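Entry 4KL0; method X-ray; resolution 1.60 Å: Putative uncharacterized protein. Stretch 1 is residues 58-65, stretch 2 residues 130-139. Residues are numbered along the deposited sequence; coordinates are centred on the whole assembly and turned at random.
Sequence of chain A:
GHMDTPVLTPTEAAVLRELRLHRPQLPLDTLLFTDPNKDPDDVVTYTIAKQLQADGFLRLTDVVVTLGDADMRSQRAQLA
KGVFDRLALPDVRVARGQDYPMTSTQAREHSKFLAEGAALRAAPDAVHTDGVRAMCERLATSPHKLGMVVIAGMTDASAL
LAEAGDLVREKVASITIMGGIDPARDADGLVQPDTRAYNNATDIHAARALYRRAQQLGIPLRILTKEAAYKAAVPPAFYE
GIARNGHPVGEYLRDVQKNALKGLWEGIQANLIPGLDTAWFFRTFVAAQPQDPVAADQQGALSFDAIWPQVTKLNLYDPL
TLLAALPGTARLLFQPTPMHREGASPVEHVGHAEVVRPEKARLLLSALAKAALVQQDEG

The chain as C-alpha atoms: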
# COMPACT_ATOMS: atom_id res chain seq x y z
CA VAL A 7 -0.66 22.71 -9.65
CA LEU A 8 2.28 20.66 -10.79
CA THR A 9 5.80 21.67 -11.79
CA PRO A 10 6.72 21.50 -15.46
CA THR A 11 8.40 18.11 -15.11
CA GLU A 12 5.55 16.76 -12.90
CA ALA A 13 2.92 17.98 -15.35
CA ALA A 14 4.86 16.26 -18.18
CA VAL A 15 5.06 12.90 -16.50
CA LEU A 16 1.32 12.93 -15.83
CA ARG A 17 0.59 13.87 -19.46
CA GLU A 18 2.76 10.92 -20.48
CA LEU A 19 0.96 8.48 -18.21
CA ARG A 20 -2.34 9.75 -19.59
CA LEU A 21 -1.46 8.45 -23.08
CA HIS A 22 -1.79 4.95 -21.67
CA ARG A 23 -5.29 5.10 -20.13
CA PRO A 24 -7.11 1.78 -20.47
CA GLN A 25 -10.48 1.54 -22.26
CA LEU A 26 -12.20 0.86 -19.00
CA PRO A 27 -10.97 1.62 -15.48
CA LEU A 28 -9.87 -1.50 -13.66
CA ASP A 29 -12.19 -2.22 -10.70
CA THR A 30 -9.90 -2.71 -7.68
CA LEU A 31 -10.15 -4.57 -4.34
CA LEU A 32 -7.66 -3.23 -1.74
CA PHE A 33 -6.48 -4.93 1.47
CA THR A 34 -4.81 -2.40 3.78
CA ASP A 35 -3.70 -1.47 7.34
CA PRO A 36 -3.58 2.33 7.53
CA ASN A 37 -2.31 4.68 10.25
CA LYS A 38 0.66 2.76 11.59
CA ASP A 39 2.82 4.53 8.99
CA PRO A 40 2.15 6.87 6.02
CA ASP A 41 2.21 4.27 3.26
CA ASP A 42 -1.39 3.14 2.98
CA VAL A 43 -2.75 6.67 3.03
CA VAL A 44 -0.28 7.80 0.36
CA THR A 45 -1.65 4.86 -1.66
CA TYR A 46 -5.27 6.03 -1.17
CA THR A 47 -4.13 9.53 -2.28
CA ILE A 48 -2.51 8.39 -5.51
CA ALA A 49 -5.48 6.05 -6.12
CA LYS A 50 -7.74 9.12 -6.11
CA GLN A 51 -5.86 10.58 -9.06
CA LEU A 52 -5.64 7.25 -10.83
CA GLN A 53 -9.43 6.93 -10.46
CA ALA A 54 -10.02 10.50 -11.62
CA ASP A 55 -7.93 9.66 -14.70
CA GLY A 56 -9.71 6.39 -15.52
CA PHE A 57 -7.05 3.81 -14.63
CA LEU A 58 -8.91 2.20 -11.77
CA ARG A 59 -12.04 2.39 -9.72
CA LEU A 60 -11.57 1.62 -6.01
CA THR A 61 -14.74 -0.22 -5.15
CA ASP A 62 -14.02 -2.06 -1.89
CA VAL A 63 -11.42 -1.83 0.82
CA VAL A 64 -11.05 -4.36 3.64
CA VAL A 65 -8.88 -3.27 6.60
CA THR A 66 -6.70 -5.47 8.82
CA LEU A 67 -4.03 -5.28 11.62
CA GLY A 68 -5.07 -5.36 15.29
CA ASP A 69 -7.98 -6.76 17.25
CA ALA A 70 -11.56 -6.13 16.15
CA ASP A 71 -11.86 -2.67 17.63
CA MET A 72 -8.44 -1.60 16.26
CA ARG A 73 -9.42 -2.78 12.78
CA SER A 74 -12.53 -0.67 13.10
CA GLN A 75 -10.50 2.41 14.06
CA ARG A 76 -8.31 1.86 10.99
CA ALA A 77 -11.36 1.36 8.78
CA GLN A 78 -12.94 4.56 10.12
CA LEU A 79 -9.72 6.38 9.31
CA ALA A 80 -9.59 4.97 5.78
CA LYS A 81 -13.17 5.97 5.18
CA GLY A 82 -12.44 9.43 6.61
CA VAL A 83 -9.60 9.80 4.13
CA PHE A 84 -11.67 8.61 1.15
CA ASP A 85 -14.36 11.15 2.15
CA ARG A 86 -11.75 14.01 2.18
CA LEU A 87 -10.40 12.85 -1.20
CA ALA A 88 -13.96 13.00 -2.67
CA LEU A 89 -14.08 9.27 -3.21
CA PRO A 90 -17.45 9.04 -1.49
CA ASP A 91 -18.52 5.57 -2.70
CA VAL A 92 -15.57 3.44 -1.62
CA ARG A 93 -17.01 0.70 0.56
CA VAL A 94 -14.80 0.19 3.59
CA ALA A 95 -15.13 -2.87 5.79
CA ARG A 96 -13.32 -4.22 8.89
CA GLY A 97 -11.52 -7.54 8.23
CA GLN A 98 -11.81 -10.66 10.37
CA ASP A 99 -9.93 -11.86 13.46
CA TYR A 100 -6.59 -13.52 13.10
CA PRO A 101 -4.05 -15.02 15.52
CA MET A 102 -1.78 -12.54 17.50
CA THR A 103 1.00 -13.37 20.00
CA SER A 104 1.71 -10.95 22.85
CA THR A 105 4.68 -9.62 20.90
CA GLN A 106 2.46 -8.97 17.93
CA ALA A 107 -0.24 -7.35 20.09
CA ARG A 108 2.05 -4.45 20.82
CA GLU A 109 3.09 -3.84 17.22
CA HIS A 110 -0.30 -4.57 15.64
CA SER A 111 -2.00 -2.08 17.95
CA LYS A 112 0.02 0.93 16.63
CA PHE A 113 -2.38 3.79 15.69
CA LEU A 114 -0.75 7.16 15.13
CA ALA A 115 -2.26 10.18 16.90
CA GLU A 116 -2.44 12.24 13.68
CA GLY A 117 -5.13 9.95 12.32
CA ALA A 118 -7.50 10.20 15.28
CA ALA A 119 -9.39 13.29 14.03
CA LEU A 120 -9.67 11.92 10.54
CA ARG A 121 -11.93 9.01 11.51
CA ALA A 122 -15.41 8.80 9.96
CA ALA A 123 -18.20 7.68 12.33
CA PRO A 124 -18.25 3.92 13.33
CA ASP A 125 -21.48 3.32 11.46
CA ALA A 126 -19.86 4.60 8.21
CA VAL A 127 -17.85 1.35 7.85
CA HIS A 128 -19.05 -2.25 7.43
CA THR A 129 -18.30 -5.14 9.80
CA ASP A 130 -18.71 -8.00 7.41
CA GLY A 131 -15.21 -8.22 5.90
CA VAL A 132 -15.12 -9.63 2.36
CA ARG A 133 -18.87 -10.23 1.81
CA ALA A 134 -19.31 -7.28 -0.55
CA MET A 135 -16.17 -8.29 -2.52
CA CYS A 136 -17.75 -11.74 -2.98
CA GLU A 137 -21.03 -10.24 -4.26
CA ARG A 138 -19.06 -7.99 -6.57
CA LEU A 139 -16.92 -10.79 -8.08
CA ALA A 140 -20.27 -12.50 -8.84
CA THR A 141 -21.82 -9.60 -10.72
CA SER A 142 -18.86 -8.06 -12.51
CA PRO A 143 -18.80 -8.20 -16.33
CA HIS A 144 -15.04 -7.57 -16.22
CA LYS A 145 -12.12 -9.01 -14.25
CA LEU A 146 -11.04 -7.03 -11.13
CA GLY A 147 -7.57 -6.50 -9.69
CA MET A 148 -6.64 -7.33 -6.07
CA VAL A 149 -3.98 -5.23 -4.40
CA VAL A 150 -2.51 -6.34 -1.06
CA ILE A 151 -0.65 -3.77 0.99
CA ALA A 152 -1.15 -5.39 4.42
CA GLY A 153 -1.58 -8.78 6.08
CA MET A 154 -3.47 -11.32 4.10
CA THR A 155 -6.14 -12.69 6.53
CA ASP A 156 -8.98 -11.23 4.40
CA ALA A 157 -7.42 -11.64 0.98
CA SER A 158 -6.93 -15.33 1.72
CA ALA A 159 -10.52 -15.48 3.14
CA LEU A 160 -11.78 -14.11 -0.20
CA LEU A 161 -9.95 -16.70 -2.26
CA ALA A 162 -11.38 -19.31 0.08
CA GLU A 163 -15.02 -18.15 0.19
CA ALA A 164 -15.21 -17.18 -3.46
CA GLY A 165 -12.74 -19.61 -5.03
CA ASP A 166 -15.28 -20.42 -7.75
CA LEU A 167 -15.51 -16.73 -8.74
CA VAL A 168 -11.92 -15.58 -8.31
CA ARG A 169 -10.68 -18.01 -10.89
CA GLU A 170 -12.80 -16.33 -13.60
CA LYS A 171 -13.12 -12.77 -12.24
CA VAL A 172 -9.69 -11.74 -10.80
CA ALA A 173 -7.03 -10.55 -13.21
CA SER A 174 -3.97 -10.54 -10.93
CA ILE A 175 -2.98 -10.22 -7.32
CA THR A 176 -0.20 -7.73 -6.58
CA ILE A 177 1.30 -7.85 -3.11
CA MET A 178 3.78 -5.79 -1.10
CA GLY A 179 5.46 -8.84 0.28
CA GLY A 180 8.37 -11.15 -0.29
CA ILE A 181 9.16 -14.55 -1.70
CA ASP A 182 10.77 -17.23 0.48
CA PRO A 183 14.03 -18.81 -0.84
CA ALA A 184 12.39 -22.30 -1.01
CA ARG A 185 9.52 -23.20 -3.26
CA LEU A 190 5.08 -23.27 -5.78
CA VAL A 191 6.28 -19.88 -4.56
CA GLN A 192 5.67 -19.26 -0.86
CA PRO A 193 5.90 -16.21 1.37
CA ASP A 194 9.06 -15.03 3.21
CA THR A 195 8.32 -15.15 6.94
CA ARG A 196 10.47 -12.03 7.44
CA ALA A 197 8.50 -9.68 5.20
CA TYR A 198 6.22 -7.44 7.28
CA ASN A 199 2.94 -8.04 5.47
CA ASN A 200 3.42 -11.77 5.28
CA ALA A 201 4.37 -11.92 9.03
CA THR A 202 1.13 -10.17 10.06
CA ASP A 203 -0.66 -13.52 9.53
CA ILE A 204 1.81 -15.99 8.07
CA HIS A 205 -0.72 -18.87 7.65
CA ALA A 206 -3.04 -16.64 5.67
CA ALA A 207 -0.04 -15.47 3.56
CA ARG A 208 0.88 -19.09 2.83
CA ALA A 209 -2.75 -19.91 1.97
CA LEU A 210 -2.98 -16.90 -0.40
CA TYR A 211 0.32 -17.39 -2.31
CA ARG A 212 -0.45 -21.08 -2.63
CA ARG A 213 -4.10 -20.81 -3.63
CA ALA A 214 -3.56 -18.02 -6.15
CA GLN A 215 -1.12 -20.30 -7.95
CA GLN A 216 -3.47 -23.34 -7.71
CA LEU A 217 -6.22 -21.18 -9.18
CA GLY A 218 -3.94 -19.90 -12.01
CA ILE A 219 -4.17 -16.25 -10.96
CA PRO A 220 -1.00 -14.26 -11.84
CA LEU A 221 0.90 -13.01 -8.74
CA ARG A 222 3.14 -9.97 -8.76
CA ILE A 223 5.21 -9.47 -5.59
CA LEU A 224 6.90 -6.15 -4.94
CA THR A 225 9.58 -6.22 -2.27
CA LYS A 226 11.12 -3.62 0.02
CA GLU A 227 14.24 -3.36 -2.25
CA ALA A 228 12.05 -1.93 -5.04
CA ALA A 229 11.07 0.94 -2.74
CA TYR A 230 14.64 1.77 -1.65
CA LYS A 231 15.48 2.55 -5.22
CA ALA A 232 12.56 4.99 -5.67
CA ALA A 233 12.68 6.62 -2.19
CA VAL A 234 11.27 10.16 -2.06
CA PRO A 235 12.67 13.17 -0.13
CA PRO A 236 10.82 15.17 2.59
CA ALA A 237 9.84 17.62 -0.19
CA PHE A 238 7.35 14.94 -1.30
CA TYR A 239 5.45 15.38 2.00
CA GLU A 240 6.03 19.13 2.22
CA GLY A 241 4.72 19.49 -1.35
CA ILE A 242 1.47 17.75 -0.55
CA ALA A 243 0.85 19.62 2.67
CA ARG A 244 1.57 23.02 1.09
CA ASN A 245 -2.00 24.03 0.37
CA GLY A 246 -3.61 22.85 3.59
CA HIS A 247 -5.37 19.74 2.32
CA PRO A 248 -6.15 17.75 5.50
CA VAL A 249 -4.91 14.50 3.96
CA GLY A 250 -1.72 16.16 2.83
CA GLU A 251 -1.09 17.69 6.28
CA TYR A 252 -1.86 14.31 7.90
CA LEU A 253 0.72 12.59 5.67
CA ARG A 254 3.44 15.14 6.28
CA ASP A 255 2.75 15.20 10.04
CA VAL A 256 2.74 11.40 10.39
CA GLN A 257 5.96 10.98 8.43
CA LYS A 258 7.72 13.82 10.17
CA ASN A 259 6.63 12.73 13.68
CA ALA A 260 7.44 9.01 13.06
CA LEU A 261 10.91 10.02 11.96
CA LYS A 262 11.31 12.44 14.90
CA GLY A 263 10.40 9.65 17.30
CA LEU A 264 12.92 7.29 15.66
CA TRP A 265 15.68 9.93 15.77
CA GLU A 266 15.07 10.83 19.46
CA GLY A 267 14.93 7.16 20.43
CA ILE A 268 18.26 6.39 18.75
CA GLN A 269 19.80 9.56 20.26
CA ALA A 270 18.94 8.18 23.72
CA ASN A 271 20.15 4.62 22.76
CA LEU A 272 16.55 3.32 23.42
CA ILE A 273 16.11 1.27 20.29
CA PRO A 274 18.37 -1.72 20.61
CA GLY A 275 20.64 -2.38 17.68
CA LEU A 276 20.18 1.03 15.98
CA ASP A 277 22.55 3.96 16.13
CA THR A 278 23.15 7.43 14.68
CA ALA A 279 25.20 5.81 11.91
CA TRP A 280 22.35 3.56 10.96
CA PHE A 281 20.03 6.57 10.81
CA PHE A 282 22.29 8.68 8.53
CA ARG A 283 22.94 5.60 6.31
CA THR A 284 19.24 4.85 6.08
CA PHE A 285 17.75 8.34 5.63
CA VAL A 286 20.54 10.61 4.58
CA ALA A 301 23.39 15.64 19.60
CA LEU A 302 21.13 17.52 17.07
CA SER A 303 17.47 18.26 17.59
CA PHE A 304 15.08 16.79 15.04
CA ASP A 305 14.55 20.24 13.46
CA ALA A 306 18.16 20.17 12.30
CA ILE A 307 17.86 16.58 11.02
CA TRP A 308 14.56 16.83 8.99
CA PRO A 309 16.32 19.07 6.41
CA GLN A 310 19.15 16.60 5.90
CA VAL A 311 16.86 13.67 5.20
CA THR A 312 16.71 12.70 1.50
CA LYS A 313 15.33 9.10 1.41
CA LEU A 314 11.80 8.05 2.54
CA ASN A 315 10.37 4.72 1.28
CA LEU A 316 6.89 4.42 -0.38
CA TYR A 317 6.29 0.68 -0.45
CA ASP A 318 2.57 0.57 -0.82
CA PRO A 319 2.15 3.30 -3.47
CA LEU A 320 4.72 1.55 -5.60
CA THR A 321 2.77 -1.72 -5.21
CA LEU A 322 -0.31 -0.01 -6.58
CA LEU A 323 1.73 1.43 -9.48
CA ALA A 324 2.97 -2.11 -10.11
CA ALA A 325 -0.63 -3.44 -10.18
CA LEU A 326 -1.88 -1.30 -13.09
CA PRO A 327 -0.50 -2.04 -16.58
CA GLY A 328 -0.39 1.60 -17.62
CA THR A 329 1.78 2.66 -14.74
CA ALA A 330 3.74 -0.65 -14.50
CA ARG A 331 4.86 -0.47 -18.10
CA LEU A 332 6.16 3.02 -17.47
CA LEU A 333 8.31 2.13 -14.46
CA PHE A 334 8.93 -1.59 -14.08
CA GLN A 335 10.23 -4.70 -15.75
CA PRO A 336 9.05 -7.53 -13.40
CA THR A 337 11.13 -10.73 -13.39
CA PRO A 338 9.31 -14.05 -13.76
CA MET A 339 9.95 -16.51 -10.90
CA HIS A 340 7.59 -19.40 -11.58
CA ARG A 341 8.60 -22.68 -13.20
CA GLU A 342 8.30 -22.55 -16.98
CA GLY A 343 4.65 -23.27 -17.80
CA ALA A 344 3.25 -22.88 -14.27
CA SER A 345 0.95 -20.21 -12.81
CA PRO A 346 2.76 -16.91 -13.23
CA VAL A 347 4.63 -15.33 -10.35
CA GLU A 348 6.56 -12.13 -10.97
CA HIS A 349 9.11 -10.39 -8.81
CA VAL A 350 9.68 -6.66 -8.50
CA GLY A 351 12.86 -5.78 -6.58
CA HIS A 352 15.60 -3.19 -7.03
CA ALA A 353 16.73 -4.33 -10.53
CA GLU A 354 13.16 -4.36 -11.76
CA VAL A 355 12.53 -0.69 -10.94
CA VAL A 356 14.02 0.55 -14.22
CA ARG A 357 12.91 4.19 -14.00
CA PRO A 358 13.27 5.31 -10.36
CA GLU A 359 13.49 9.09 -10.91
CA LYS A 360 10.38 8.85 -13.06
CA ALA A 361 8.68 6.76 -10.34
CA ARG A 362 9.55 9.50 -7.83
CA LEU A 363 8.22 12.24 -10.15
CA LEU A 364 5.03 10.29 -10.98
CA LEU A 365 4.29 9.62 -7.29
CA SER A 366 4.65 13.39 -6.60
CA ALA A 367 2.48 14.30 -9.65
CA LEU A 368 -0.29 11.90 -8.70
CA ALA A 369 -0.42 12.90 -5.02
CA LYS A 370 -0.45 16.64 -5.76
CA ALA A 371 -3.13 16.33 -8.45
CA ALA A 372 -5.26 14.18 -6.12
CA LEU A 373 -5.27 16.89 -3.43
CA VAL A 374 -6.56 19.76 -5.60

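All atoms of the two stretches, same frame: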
# COMPACT_ATOMS: atom_id res chain seq x y z
N LEU A 58 -8.35 3.15 -12.70
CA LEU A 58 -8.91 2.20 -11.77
C LEU A 58 -10.17 2.77 -11.17
O LEU A 58 -10.44 3.99 -11.29
CB LEU A 58 -7.91 1.88 -10.66
CG LEU A 58 -7.48 3.00 -9.70
CD1 LEU A 58 -8.50 3.18 -8.64
CD2 LEU A 58 -6.15 2.67 -9.00
N ARG A 59 -10.93 1.91 -10.53
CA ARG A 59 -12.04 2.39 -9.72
C ARG A 59 -12.01 1.58 -8.43
O ARG A 59 -12.03 0.32 -8.46
CB ARG A 59 -13.38 2.34 -10.46
CG ARG A 59 -14.53 2.74 -9.56
CD ARG A 59 -15.87 2.66 -10.29
NE ARG A 59 -16.26 1.28 -10.42
CZ ARG A 59 -17.47 0.87 -10.80
NH1 ARG A 59 -18.41 1.78 -11.08
NH2 ARG A 59 -17.75 -0.42 -10.89
N LEU A 60 -11.82 2.30 -7.32
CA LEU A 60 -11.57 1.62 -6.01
C LEU A 60 -12.93 1.32 -5.42
O LEU A 60 -13.58 2.22 -4.85
CB LEU A 60 -10.72 2.51 -5.09
CG LEU A 60 -10.29 1.95 -3.76
CD1 LEU A 60 -9.56 0.63 -3.96
CD2 LEU A 60 -9.43 3.02 -3.06
N THR A 61 -13.36 0.06 -5.51
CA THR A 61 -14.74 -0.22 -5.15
C THR A 61 -14.90 -0.68 -3.69
O THR A 61 -15.88 -0.32 -3.00
CB THR A 61 -15.36 -1.23 -6.14
OG1 THR A 61 -14.66 -2.49 -6.05
CG2 THR A 61 -15.24 -0.70 -7.57
N ASP A 62 -13.90 -1.42 -3.19
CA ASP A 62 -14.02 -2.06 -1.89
C ASP A 62 -12.65 -2.07 -1.23
O ASP A 62 -11.65 -2.31 -1.89
CB ASP A 62 -14.50 -3.51 -2.04
CG ASP A 62 -15.90 -3.59 -2.69
OD1 ASP A 62 -15.96 -3.71 -3.92
OD2 ASP A 62 -16.91 -3.55 -1.96
N VAL A 63 -12.65 -1.78 0.04
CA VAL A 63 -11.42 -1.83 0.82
C VAL A 63 -11.69 -2.61 2.10
O VAL A 63 -12.66 -2.33 2.83
CB VAL A 63 -11.01 -0.38 1.15
CG1 VAL A 63 -9.79 -0.35 2.03
CG2 VAL A 63 -10.72 0.38 -0.14
N VAL A 64 -10.88 -3.61 2.40
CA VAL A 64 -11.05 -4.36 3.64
C VAL A 64 -9.78 -4.15 4.49
O VAL A 64 -8.67 -4.23 4.00
CB VAL A 64 -11.29 -5.83 3.38
CG1 VAL A 64 -11.44 -6.56 4.69
CG2 VAL A 64 -12.59 -6.01 2.50
N VAL A 65 -9.98 -3.80 5.74
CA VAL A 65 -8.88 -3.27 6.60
C VAL A 65 -8.49 -4.31 7.66
O VAL A 65 -9.36 -4.90 8.36
CB VAL A 65 -9.38 -1.98 7.31
CG1 VAL A 65 -8.39 -1.49 8.32
CG2 VAL A 65 -9.69 -0.89 6.27
N ASP A 130 -18.62 -6.66 7.99
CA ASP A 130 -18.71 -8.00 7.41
C ASP A 130 -17.60 -8.37 6.41
O ASP A 130 -17.84 -9.14 5.47
CB ASP A 130 -20.13 -8.28 6.86
CG ASP A 130 -20.68 -7.14 6.01
OD1 ASP A 130 -20.05 -6.05 6.02
OD2 ASP A 130 -21.73 -7.33 5.34
N GLY A 131 -16.39 -7.85 6.67
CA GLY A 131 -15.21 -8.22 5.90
C GLY A 131 -15.42 -8.29 4.40
O GLY A 131 -15.85 -7.32 3.78
N VAL A 132 -15.17 -9.48 3.82
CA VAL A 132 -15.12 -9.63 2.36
C VAL A 132 -16.46 -9.99 1.66
O VAL A 132 -16.48 -10.34 0.48
CB VAL A 132 -14.10 -10.69 1.97
CG1 VAL A 132 -12.74 -10.40 2.68
CG2 VAL A 132 -14.60 -12.07 2.36
N ARG A 133 -17.57 -9.87 2.39
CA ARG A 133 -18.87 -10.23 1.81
C ARG A 133 -19.19 -9.44 0.53
O ARG A 133 -19.53 -10.01 -0.54
CB ARG A 133 -19.99 -10.02 2.82
CG ARG A 133 -21.26 -10.74 2.36
CD ARG A 133 -21.11 -12.25 2.56
NE ARG A 133 -20.98 -13.04 1.32
CZ ARG A 133 -20.31 -14.20 1.24
NH1 ARG A 133 -19.70 -14.69 2.32
NH2 ARG A 133 -20.24 -14.86 0.09
N ALA A 134 -19.04 -8.12 0.62
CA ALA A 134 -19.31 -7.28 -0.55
C ALA A 134 -18.38 -7.60 -1.72
O ALA A 134 -18.81 -7.54 -2.84
CB ALA A 134 -19.27 -5.78 -0.19
N MET A 135 -17.09 -7.90 -1.45
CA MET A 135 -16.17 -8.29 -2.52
C MET A 135 -16.69 -9.55 -3.22
O MET A 135 -16.55 -9.68 -4.44
CB MET A 135 -14.74 -8.50 -1.97
CG MET A 135 -14.06 -7.18 -1.52
SD MET A 135 -12.35 -7.53 -0.87
CE MET A 135 -11.71 -5.77 -0.78
N CYS A 136 -17.19 -10.50 -2.42
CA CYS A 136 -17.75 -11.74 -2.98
C CYS A 136 -18.91 -11.41 -3.95
O CYS A 136 -18.91 -11.85 -5.14
CB CYS A 136 -18.24 -12.69 -1.88
SG CYS A 136 -16.93 -13.57 -0.97
N GLU A 137 -19.88 -10.66 -3.44
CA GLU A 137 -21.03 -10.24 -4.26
C GLU A 137 -20.59 -9.52 -5.52
O GLU A 137 -21.18 -9.69 -6.59
CB GLU A 137 -21.97 -9.35 -3.47
CG GLU A 137 -22.51 -10.00 -2.20
CD GLU A 137 -23.59 -9.15 -1.53
OE1 GLU A 137 -24.21 -8.32 -2.24
OE2 GLU A 137 -23.81 -9.29 -0.31
N ARG A 138 -19.53 -8.71 -5.42
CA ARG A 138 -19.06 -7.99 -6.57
C ARG A 138 -18.33 -8.87 -7.60
O ARG A 138 -18.47 -8.65 -8.81
CB ARG A 138 -18.20 -6.77 -6.14
CG ARG A 138 -17.64 -6.00 -7.35
CD ARG A 138 -16.87 -4.74 -6.92
NE ARG A 138 -17.66 -3.86 -6.07
CZ ARG A 138 -18.50 -2.96 -6.58
NH1 ARG A 138 -18.64 -2.87 -7.91
NH2 ARG A 138 -19.18 -2.14 -5.77
N LEU A 139 -17.57 -9.87 -7.15
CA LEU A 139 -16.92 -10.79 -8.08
C LEU A 139 -18.02 -11.51 -8.90
O LEU A 139 -17.85 -11.79 -10.08
CB LEU A 139 -16.05 -11.81 -7.33
CG LEU A 139 -14.76 -11.21 -6.76
CD1 LEU A 139 -13.99 -12.24 -5.97
CD2 LEU A 139 -13.90 -10.65 -7.91
O HOH W 1 -19.09 -2.79 -3.13

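The strand 58-65 packs against the helix 133-139 and the turn before it, the two axes coming within 8.8 Å and running roughly antiparallel, at 146°. One end of the contact is charged, the other apolar.

The polar interactions centre on Asp62, whose CA-to-CB bond points toward the helix. Its OD1 lies 2.7 Å from Arg138 NE, near the guanidinium plane, and forms a salt bridge. The hydrogen bond within it is weak, with an N-H...O angle of 129°. The other carboxylate oxygen joins the same pair through water 1, which donates to Asp62 OD2 at 2.6 Å and accepts from Arg138 NH2 at 2.7 Å. Aspartate suits this buried site because both its oxygens are engaged, and the long arginine can reach it from the next helical turn beyond Ala134. The CA-to-CB bond of Ala134 also points toward the strand, and its small CB makes a van der Waals contact 3.7 Å from Asp62 OD2. Thr61 OG1 donates to Asp62 OD1 (2.8 Å), adding a second donor to that oxygen. The same hydroxyl oxygen sits over one face of the Arg138 guanidinium and lies 3.3 Å from Arg138 CD, a packing contact. At the exposed margin, Arg59 NH2 and Arg138 NH1 come within 4.0 Å; like charges lie close here, and Arg59 NH2 is hydrogen-bonded elsewhere in the structure.

Apolar packing takes over at Val64, whose branched side chain, on a CA-to-CB bond pointing toward the helix, offers CG2 to Met135 CE at 3.4 Å. Met135 starts out sideways, yet its extended, flexible chain reaches this far; CE also packs 3.6 Å from the backbone Asp62 O.

Where the turn meets the strand, Val64 CG2 lies 3.7 Å from Gly131 O and 4.4 Å from Val132 CG1. Gly131 has phi 43°, a positive value that favours glycine, within a type II' turn closed by Arg133 N to Asp130 O (3.2 Å). Val132 follows as the N-cap residue.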